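PDB 5DU9: CDA peptide synthetase I from Streptomyces coelicolor, which is the condensation-domain portion of a modular peptide synthetase, with a mixed alpha/beta fold that contains two beta sheets. Local coordinates for residues G11-S14 and A15-C18. The protein carries 1 engineered substitution. Numbering follows the deposited sequence.
Sequences GLTS and AQHC. Engineered in segment 15-18: Cys18 (natural residue Glu). With UM2 ((2S)-2-amino-N-butyl-propanamide), chain E.
Thr13 and Gln16 meet through complementary torsions: chi1 of Thr13 (66°) sets OG1 between its backbone N and carbonyl carbon, facing the first helical turn, while Gln16 turns CG away from its carbonyl carbon (chi1 -74°) and then runs extended, carrying its amide back to the loop. Gln16 N donates to Thr13 OG1 over 3.0 Å, and Thr13 N donates to Gln16 OE1 over 3.1 Å. The second bond is almost straight, 174° at the hydrogen, and lies in the carbonyl plane on a lone pair of OE1. These reciprocal side-chain-to-backbone bonds define a capping box, with Thr13 as N-cap of helix 14-24, the first helix of the modelled chain in this condensation-domain protein. Both polar ends have further partners: Thr13 OG1 is also hydrogen-bonded to Met308 O, Gln16 NE2 is bonded to Ile159 O, and a water lies within hydrogen-bonding distance of both Gln16 OE1 and Gly11 O. The cap is thereby joined to two other parts of the chain, and the rotation of the glutamine amide is fixed at both its oxygen and its nitrogen.

Backbone bonds from His17 N to Thr13 O (2.9 Å) and from Cys18 N to Ser14 O begin the regular helical pattern. Leu12 CB lies over one face of the His17 imidazole, offset toward its rim and 3.7 Å from the centroid, which meets the geometry of a CH-pi contact. At the ring edge, in plane, a second water links His17 NE2 (3.1 Å) to Leu12 O. One residue further on, the engineered Cys18 has SG covalently bound to CCH of (2S)-2-amino-N-butyl-propanamide at 1.8 Å, and the ligand is hydrogen-bonded to His158 NE2.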
loop_
_atom_site.group_PDB
_atom_site.type_symbol
_atom_site.label_atom_id
_atom_site.label_comp_id
_atom_site.label_asym_id
_atom_site.label_seq_id
_atom_site.Cartn_x
_atom_site.Cartn_y
_atom_site.Cartn_z
ATOM N N GLY A 11 -6.337 3.556 22.161
ATOM C CA GLY A 11 -6.217 4.728 21.315
ATOM C C GLY A 11 -5.933 4.334 19.881
ATOM O O GLY A 11 -5.284 3.319 19.626
ATOM N N LEU A 12 -6.438 5.129 18.943
ATOM C CA LEU A 12 -6.156 4.929 17.527
ATOM C C LEU A 12 -4.833 5.570 17.150
ATOM O O LEU A 12 -4.433 6.577 17.737
ATOM C CB LEU A 12 -7.262 5.527 16.655
ATOM C CG LEU A 12 -8.509 4.691 16.388
ATOM C CD1 LEU A 12 -9.256 4.408 17.683
ATOM C CD2 LEU A 12 -9.405 5.413 15.392
ATOM N N THR A 13 -4.158 4.989 16.164
ATOM C CA THR A 13 -3.008 5.642 15.559
ATOM C C THR A 13 -3.503 6.835 14.757
ATOM O O THR A 13 -4.695 6.949 14.486
ATOM C CB THR A 13 -2.237 4.714 14.625
ATOM O OG1 THR A 13 -3.067 4.404 13.501
ATOM C CG2 THR A 13 -1.835 3.426 15.341
ATOM N N SER A 14 -2.587 7.708 14.358
ATOM C CA SER A 14 -2.954 8.851 13.529
ATOM C C SER A 14 -3.602 8.392 12.226
ATOM O O SER A 14 -4.615 8.944 11.795
ATOM C CB SER A 14 -1.727 9.710 13.225
ATOM O OG SER A 14 -1.298 10.396 14.387
ATOM N N ALA A 15 -3.006 7.386 11.600
ATOM C CA ALA A 15 -3.528 6.856 10.347
ATOM C C ALA A 15 -4.928 6.278 10.541
ATOM O O ALA A 15 -5.793 6.426 9.691
ATOM C CB ALA A 15 -2.597 5.802 9.787
ATOM N N GLN A 16 -5.150 5.622 11.671
ATOM C CA GLN A 16 -6.463 5.058 11.948
ATOM C C GLN A 16 -7.496 6.163 12.178
ATOM O O GLN A 16 -8.634 6.056 11.714
ATOM C CB GLN A 16 -6.395 4.121 13.151
ATOM C CG GLN A 16 -5.712 2.811 12.827
ATOM C CD GLN A 16 -5.594 1.891 14.026
ATOM O OE1 GLN A 16 -5.215 2.314 15.113
ATOM N NE2 GLN A 16 -5.916 0.624 13.829
ATOM N N HIS A 17 -7.101 7.221 12.884
ATOM C CA HIS A 17 -7.965 8.390 13.062
ATOM C C HIS A 17 -8.359 8.974 11.705
ATOM O O HIS A 17 -9.500 9.379 11.497
ATOM C CB HIS A 17 -7.273 9.466 13.903
ATOM C CG HIS A 17 -7.422 9.278 15.382
ATOM N ND1 HIS A 17 -8.623 9.447 16.036
ATOM C CD2 HIS A 17 -6.515 8.958 16.337
ATOM C CE1 HIS A 17 -8.454 9.228 17.329
ATOM N NE2 HIS A 17 -7.184 8.930 17.538
ATOM N N CYS A 18 -7.397 9.016 10.788
ATOM C CA CYS A 18 -7.622 9.549 9.447
ATOM C C CYS A 18 -8.670 8.731 8.688
ATOM O O CYS A 18 -9.602 9.285 8.091
ATOM C CB CYS A 18 -6.302 9.573 8.668
ATOM S SG CYS A 18 -6.430 10.126 6.947
HETATM C CCH UM2 E . -5.041 9.496 5.986
HETATM C CCI UM2 E . -4.920 7.987 6.083
HETATM C CCJ UM2 E . -5.780 7.254 5.050
HETATM C CCK UM2 E . -5.128 7.183 3.669
HETATM N NCL UM2 E . -4.174 6.093 3.512
HETATM C CCM UM2 E . -4.122 5.352 2.403
HETATM O OCN UM2 E . -5.083 5.182 1.668
HETATM C CCO UM2 E . -2.795 4.737 2.058
HETATM C CCP UM2 E . -1.985 5.721 1.220
HETATM N NCQ UM2 E . -2.996 3.510 1.263
HETATM O O HOH W 1 -5.219 1.301 17.611
HETATM O O HOH W 2 -5.234 8.094 19.809
#